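Local atomic coordinates of restriction endonuclease UbaLAI (Unidentified, PDB entry 5O63), a protein that cleaves DNA as a Type IIE restriction endonuclease, its N-terminal B3 domain binding the cognate sequence. Residues Asp34-Tyr47 with Tyr87-Leu99. Residues are numbered along the deposited sequence; the frame is centred on the assembly and turned at random. Where two conformers were deposited one is given.
Sequences DSGRHGVLVPTEAY and YPERRITRMHGLL. With nucleotides of chain D; nucleotides of chain C.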
loop_
_atom_site.group_PDB
_atom_site.type_symbol
_atom_site.label_atom_id
_atom_site.label_comp_id
_atom_site.label_asym_id
_atom_site.label_seq_id
_atom_site.Cartn_x
_atom_site.Cartn_y
_atom_site.Cartn_z
ATOM N N ASP A 34 6.008 8.967 4.767
ATOM C CA ASP A 34 6.148 8.259 6.028
ATOM C C ASP A 34 4.700 7.803 6.424
ATOM O O ASP A 34 3.818 7.846 5.597
ATOM C CB ASP A 34 6.821 9.119 7.070
ATOM C CG ASP A 34 6.082 10.436 7.310
ATOM O OD1 ASP A 34 4.837 10.502 7.237
ATOM O OD2 ASP A 34 6.793 11.481 7.411
ATOM N N SER A 35 4.554 7.391 7.690
ATOM C CA SER A 35 3.289 6.746 8.123
ATOM C C SER A 35 2.104 7.697 8.179
ATOM O O SER A 35 0.938 7.258 8.163
ATOM C CB SER A 35 3.503 6.136 9.517
ATOM O OG SER A 35 4.628 5.301 9.523
ATOM N N GLY A 36 2.363 9.007 8.249
ATOM C CA GLY A 36 1.261 9.945 8.300
ATOM C C GLY A 36 1.582 11.429 8.604
ATOM O O GLY A 36 0.778 12.280 8.226
ATOM N N ARG A 37 2.735 11.704 9.200
ATOM C CA ARG A 37 3.144 13.088 9.321
ATOM C C ARG A 37 3.152 13.726 7.917
ATOM O O ARG A 37 2.544 14.771 7.684
ATOM C CB ARG A 37 4.547 13.166 9.982
ATOM C CG ARG A 37 4.844 14.582 10.593
ATOM C CD ARG A 37 5.307 15.576 9.536
ATOM N NE ARG A 37 5.816 16.823 10.172
ATOM C CZ ARG A 37 7.109 17.074 10.454
ATOM N NH1 ARG A 37 8.057 16.181 10.123
ATOM N NH2 ARG A 37 7.468 18.212 11.076
ATOM N N HIS A 38 3.769 13.028 6.948
ATOM C CA HIS A 38 3.625 13.348 5.550
ATOM C C HIS A 38 2.789 12.359 4.749
ATOM O O HIS A 38 2.305 12.715 3.660
ATOM C CB HIS A 38 5.027 13.384 4.885
ATOM C CG HIS A 38 5.883 14.461 5.432
ATOM N ND1 HIS A 38 7.264 14.405 5.337
ATOM C CD2 HIS A 38 5.589 15.622 6.071
ATOM C CE1 HIS A 38 7.783 15.492 5.887
ATOM N NE2 HIS A 38 6.790 16.252 6.339
ATOM N N GLY A 39 2.602 11.144 5.298
ATOM C CA GLY A 39 1.786 10.128 4.600
ATOM C C GLY A 39 2.544 9.520 3.437
ATOM O O GLY A 39 3.706 9.891 3.187
ATOM N N VAL A 40 1.873 8.609 2.773
ATOM C CA VAL A 40 2.418 8.086 1.526
ATOM C C VAL A 40 1.641 8.775 0.420
ATOM O O VAL A 40 0.423 8.639 0.293
ATOM C CB VAL A 40 2.286 6.562 1.457
ATOM C CG1 VAL A 40 2.630 6.075 0.017
ATOM C CG2 VAL A 40 3.222 5.929 2.493
ATOM N N LEU A 41 2.395 9.464 -0.465
ATOM C CA LEU A 41 1.762 10.219 -1.538
ATOM C C LEU A 41 1.268 9.221 -2.634
ATOM O O LEU A 41 2.006 8.301 -2.988
ATOM C CB LEU A 41 2.777 11.231 -2.162
ATOM C CG LEU A 41 2.147 12.085 -3.267
ATOM C CD1 LEU A 41 1.061 13.062 -2.737
ATOM C CD2 LEU A 41 3.346 12.902 -3.895
ATOM N N VAL A 42 0.001 9.368 -3.032
ATOM C CA VAL A 42 -0.610 8.430 -3.985
ATOM C C VAL A 42 -0.439 9.012 -5.381
ATOM O O VAL A 42 -0.936 10.091 -5.654
ATOM C CB VAL A 42 -2.112 8.214 -3.711
ATOM C CG1 VAL A 42 -2.679 7.182 -4.680
ATOM C CG2 VAL A 42 -2.307 7.716 -2.239
ATOM N N PRO A 43 0.281 8.297 -6.272
ATOM C CA PRO A 43 0.381 8.787 -7.669
ATOM C C PRO A 43 -0.975 8.801 -8.328
ATOM O O PRO A 43 -1.822 7.932 -7.997
ATOM C CB PRO A 43 1.264 7.750 -8.341
ATOM C CG PRO A 43 1.656 6.802 -7.422
ATOM C CD PRO A 43 0.931 7.002 -6.086
ATOM N N THR A 44 -1.201 9.740 -9.253
ATOM C CA THR A 44 -2.529 9.913 -9.854
ATOM C C THR A 44 -3.019 8.621 -10.510
ATOM O O THR A 44 -4.204 8.287 -10.423
ATOM C CB THR A 44 -2.567 11.075 -10.898
ATOM O OG1 THR A 44 -1.510 10.941 -11.868
ATOM C CG2 THR A 44 -2.468 12.454 -10.200
ATOM N N GLU A 45 -2.105 7.862 -11.100
ATOM C CA GLU A 45 -2.486 6.630 -11.768
ATOM C C GLU A 45 -2.926 5.565 -10.784
ATOM O O GLU A 45 -3.516 4.556 -11.179
ATOM C CB GLU A 45 -1.339 6.112 -12.638
ATOM C CG GLU A 45 -1.132 6.929 -13.883
ATOM N N ALA A 46 -2.632 5.745 -9.495
ATOM C CA ALA A 46 -3.097 4.761 -8.532
ATOM C C ALA A 46 -4.403 5.163 -7.807
ATOM O O ALA A 46 -4.910 4.400 -7.015
ATOM C CB ALA A 46 -2.003 4.459 -7.495
ATOM N N TYR A 47 -4.986 6.314 -8.114
ATOM C CA TYR A 47 -6.257 6.684 -7.465
ATOM C C TYR A 47 -7.355 5.604 -7.628
ATOM O O TYR A 47 -8.063 5.267 -6.680
ATOM C CB TYR A 47 -6.806 8.009 -8.031
ATOM C CG TYR A 47 -6.034 9.286 -7.674
ATOM C CD1 TYR A 47 -4.874 9.242 -6.904
ATOM C CD2 TYR A 47 -6.468 10.526 -8.152
ATOM C CE1 TYR A 47 -4.192 10.428 -6.578
ATOM C CE2 TYR A 47 -5.801 11.698 -7.850
ATOM C CZ TYR A 47 -4.670 11.642 -7.056
ATOM O OH TYR A 47 -4.033 12.834 -6.790
ATOM N N TYR A 87 -2.778 21.374 -3.290
ATOM C CA TYR A 87 -1.716 20.895 -4.189
ATOM C C TYR A 87 -2.184 20.853 -5.649
ATOM O O TYR A 87 -1.606 21.569 -6.501
ATOM C CB TYR A 87 -1.174 19.550 -3.689
ATOM C CG TYR A 87 -0.590 19.701 -2.261
ATOM C CD1 TYR A 87 0.705 20.193 -2.094
ATOM C CD2 TYR A 87 -1.348 19.406 -1.096
ATOM C CE1 TYR A 87 1.256 20.381 -0.829
ATOM C CE2 TYR A 87 -0.781 19.568 0.187
ATOM C CZ TYR A 87 0.505 20.083 0.308
ATOM O OH TYR A 87 1.071 20.273 1.550
ATOM N N PRO A 88 -3.226 20.056 -5.984
ATOM C CA PRO A 88 -4.068 19.135 -5.176
ATOM C C PRO A 88 -3.445 17.760 -5.152
ATOM O O PRO A 88 -2.810 17.379 -6.145
ATOM C CB PRO A 88 -5.374 19.086 -5.945
ATOM C CG PRO A 88 -4.931 19.284 -7.414
ATOM C CD PRO A 88 -3.669 20.125 -7.393
ATOM N N GLU A 89 -3.604 16.990 -4.100
ATOM C CA GLU A 89 -2.962 15.663 -4.090
ATOM C C GLU A 89 -3.669 14.792 -3.045
ATOM O O GLU A 89 -4.512 15.304 -2.282
ATOM C CB GLU A 89 -1.459 15.759 -3.780
ATOM C CG GLU A 89 -1.181 16.074 -2.275
ATOM C CD GLU A 89 0.313 16.302 -2.022
ATOM O OE1 GLU A 89 1.071 16.681 -2.985
ATOM O OE2 GLU A 89 0.695 16.085 -0.858
ATOM N N ARG A 90 -3.354 13.510 -3.075
ATOM C CA ARG A 90 -3.914 12.516 -2.160
ATOM C C ARG A 90 -2.819 11.718 -1.489
ATOM O O ARG A 90 -1.769 11.408 -2.043
ATOM C CB ARG A 90 -4.894 11.556 -2.898
ATOM C CG ARG A 90 -5.987 12.285 -3.630
ATOM C CD ARG A 90 -7.011 11.369 -4.152
ATOM N NE ARG A 90 -7.851 12.129 -5.067
ATOM C CZ ARG A 90 -8.940 11.632 -5.615
ATOM N NH1 ARG A 90 -9.293 10.399 -5.301
ATOM N NH2 ARG A 90 -9.668 12.377 -6.456
ATOM N N ARG A 91 -3.073 11.381 -0.203
ATOM C CA ARG A 91 -2.109 10.679 0.636
ATOM C C ARG A 91 -2.825 9.574 1.364
ATOM O O ARG A 91 -4.035 9.742 1.658
ATOM C CB ARG A 91 -1.499 11.628 1.685
ATOM C CG ARG A 91 -0.756 12.813 1.093
ATOM C CD ARG A 91 -0.398 13.721 2.252
ATOM N NE ARG A 91 0.074 14.998 1.735
ATOM C CZ ARG A 91 0.339 16.080 2.475
ATOM N NH1 ARG A 91 0.239 16.028 3.827
ATOM N NH2 ARG A 91 0.690 17.216 1.853
ATOM N N ILE A 92 -2.127 8.491 1.692
ATOM C CA ILE A 92 -2.581 7.535 2.721
ATOM C C ILE A 92 -1.840 7.895 3.997
ATOM O O ILE A 92 -0.636 8.194 3.984
ATOM C CB ILE A 92 -2.258 6.055 2.353
ATOM C CG1 ILE A 92 -2.687 5.797 0.899
ATOM C CG2 ILE A 92 -2.953 5.130 3.375
ATOM C CD1 ILE A 92 -4.224 6.030 0.677
ATOM N N THR A 93 -2.575 7.851 5.117
ATOM C CA THR A 93 -1.981 8.046 6.437
ATOM C C THR A 93 -2.558 7.013 7.445
ATOM O O THR A 93 -3.422 6.180 7.087
ATOM C CB THR A 93 -2.270 9.470 7.001
ATOM O OG1 THR A 93 -3.691 9.600 7.230
ATOM C CG2 THR A 93 -1.852 10.580 6.055
ATOM N N ARG A 94 -2.030 7.049 8.678
ATOM C CA ARG A 94 -2.310 6.065 9.765
ATOM C C ARG A 94 -1.697 4.686 9.450
ATOM O O ARG A 94 -2.099 3.677 9.997
ATOM C CB ARG A 94 -3.863 5.946 10.061
ATOM C CG ARG A 94 -4.574 7.306 10.207
ATOM C CD ARG A 94 -6.012 7.073 10.661
ATOM N NE ARG A 94 -6.043 6.369 11.947
ATOM C CZ ARG A 94 -7.155 5.746 12.380
ATOM N NH1 ARG A 94 -8.276 5.871 11.691
ATOM N NH2 ARG A 94 -7.121 5.059 13.505
ATOM N N MET A 95 -0.648 4.639 8.601
ATOM C CA MET A 95 0.055 3.395 8.412
ATOM C C MET A 95 0.996 2.998 9.548
ATOM O O MET A 95 1.288 3.762 10.503
ATOM C CB MET A 95 0.845 3.463 7.094
ATOM C CG MET A 95 -0.105 3.495 5.962
ATOM S SD MET A 95 0.742 3.880 4.411
ATOM C CE MET A 95 0.894 5.632 4.767
ATOM N N HIS A 96 1.387 1.718 9.459
ATOM C CA HIS A 96 2.368 1.131 10.379
ATOM C C HIS A 96 3.629 2.017 10.593
ATOM O O HIS A 96 4.176 2.605 9.652
ATOM C CB HIS A 96 2.768 -0.255 9.855
ATOM C CG HIS A 96 3.444 -1.098 10.871
ATOM N ND1 HIS A 96 4.729 -0.848 11.307
ATOM C CD2 HIS A 96 3.001 -2.185 11.559
ATOM C CE1 HIS A 96 5.062 -1.776 12.196
ATOM N NE2 HIS A 96 4.033 -2.608 12.357
ATOM N N GLY A 97 3.994 2.194 11.850
ATOM C CA GLY A 97 5.112 3.078 12.195
ATOM C C GLY A 97 6.475 2.652 11.672
ATOM O O GLY A 97 7.418 3.476 11.699
ATOM N N LEU A 98 6.599 1.440 11.141
ATOM C CA LEU A 98 7.875 1.040 10.531
ATOM C C LEU A 98 8.253 2.099 9.498
ATOM O O LEU A 98 9.433 2.396 9.305
ATOM C CB LEU A 98 7.788 -0.345 9.859
ATOM C CG LEU A 98 9.106 -0.802 9.194
ATOM C CD1 LEU A 98 10.332 -0.674 10.132
ATOM C CD2 LEU A 98 8.973 -2.241 8.726
ATOM N N LEU A 99 7.267 2.709 8.853
ATOM C CA LEU A 99 7.637 3.610 7.719
ATOM C C LEU A 99 8.299 4.900 8.218
ATOM O O LEU A 99 8.920 5.628 7.440
ATOM C CB LEU A 99 6.433 4.008 6.889
ATOM C CG LEU A 99 5.755 2.901 6.096
ATOM C CD1 LEU A 99 4.594 3.536 5.340
ATOM C CD2 LEU A 99 6.753 2.205 5.198
ATOM P P DG D 6 12.604 21.475 7.415
ATOM O OP1 DG D 6 13.604 22.563 7.528
ATOM O OP2 DG D 6 12.893 20.088 7.842
ATOM O "O5'" DG D 6 11.268 21.897 8.213
ATOM C "C5'" DG D 6 10.741 23.186 8.128
ATOM C "C4'" DG D 6 9.499 23.277 8.999
ATOM O "O4'" DG D 6 8.421 22.575 8.300
ATOM C "C3'" DG D 6 9.627 22.593 10.366
ATOM O "O3'" DG D 6 8.897 23.341 11.295
ATOM C "C2'" DG D 6 8.819 21.290 10.141
ATOM C "C1'" DG D 6 7.735 21.807 9.212
ATOM N N9 DG D 6 7.041 20.730 8.556
ATOM C C8 DG D 6 7.569 19.528 8.074
ATOM N N7 DG D 6 6.635 18.700 7.622
ATOM C C5 DG D 6 5.435 19.397 7.829
ATOM C C6 DG D 6 4.102 18.986 7.622
ATOM O O6 DG D 6 3.686 17.882 7.150
ATOM N N1 DG D 6 3.180 19.956 7.981
ATOM C C2 DG D 6 3.523 21.204 8.498
ATOM N N2 DG D 6 2.508 22.020 8.779
ATOM N N3 DG D 6 4.784 21.593 8.739
ATOM C C4 DG D 6 5.678 20.646 8.409
ATOM P P DC C 2 -2.600 7.288 13.635
ATOM O OP1 DC C 2 -3.964 6.671 13.744
ATOM O OP2 DC C 2 -1.459 6.501 13.045
ATOM O "O5'" DC C 2 -2.776 8.661 12.901
ATOM C "C5'" DC C 2 -3.855 9.551 13.228
ATOM C "C4'" DC C 2 -3.595 10.939 12.688
ATOM O "O4'" DC C 2 -2.369 11.476 13.207
ATOM C "C3'" DC C 2 -3.463 10.988 11.172
ATOM O "O3'" DC C 2 -4.758 11.454 10.677
ATOM C "C2'" DC C 2 -2.306 12.001 10.948
ATOM C "C1'" DC C 2 -2.092 12.561 12.386
ATOM N N1 DC C 2 -0.701 13.029 12.675
ATOM C C2 DC C 2 -0.585 14.310 13.286
ATOM O O2 DC C 2 -1.600 14.953 13.504
ATOM N N3 DC C 2 0.626 14.797 13.510
ATOM C C4 DC C 2 1.706 14.013 13.315
ATOM N N4 DC C 2 2.916 14.563 13.583
ATOM C C5 DC C 2 1.625 12.697 12.732
ATOM C C6 DC C 2 0.395 12.231 12.446
ATOM P P DC C 3 -4.998 12.294 9.394
ATOM O OP1 DC C 3 -6.457 12.131 9.072
ATOM O OP2 DC C 3 -4.050 12.075 8.292
ATOM O "O5'" DC C 3 -4.853 13.821 9.835
ATOM C "C5'" DC C 3 -5.813 14.330 10.830
ATOM C "C4'" DC C 3 -5.406 15.741 11.230
ATOM O "O4'" DC C 3 -4.092 15.708 11.790
ATOM C "C3'" DC C 3 -5.287 16.760 10.143
ATOM O "O3'" DC C 3 -6.549 17.265 9.772
ATOM C "C2'" DC C 3 -4.467 17.861 10.827
ATOM C "C1'" DC C 3 -3.519 17.030 11.642
ATOM N N1 DC C 3 -2.160 16.868 11.055
ATOM C C2 DC C 3 -1.249 17.881 11.260
ATOM O O2 DC C 3 -1.640 18.920 11.799
ATOM N N3 DC C 3 0.017 17.692 10.878
ATOM C C4 DC C 3 0.390 16.555 10.209
ATOM N N4 DC C 3 1.671 16.434 9.862
ATOM C C5 DC C 3 -0.537 15.485 9.958
ATOM C C6 DC C 3 -1.811 15.690 10.433
HETATM O O HOH W 1 -0.136 14.257 6.162
HETATM O O HOH W 2 -1.761 12.659 -5.373
#
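Val40 pairs with Ile92 through two antiparallel backbone bonds, Val40 N to Ile92 O (2.8 Å) and back, setting edge strand 40-41 beside strand 89-93 in the B3 domain that holds the cognate DNA. Packing is tight beneath the pair: the engineered Met95, its chain bent at chi3 (-77°), brings CE to 3.3 Å from Val40 CG2, closer than usual van der Waals contact, with Leu99 CD1 alongside. At the far end, Arg90 lies extended over one face of Tyr47, guanidinium and ring planes 14° apart, while its NH1 reaches Tyr81; Thr44 CA sits near the opposite face's rim. The DNA side is polar and water-bridged instead: water 1 spans Gly36 O and Arg91 NH1, and Arg91 grips Glu89 OE2 with NE and NH2. In the loop, Asp34 OD1 takes three backbone N-H groups, from Gly36, His38 and Gly39, shaping the turn that presents His38 NE2 to N7 of DG6 of chain D (2.8 Å). Arg37 lays its guanidinium face over that N7, and an alanine here would probably leave N7 without its flat cation and another guanine's O6 without its NE donor. Ser35 OG donates to His96 O (2.7 Å) from above the carbonyl plane, opposite Leu99 N.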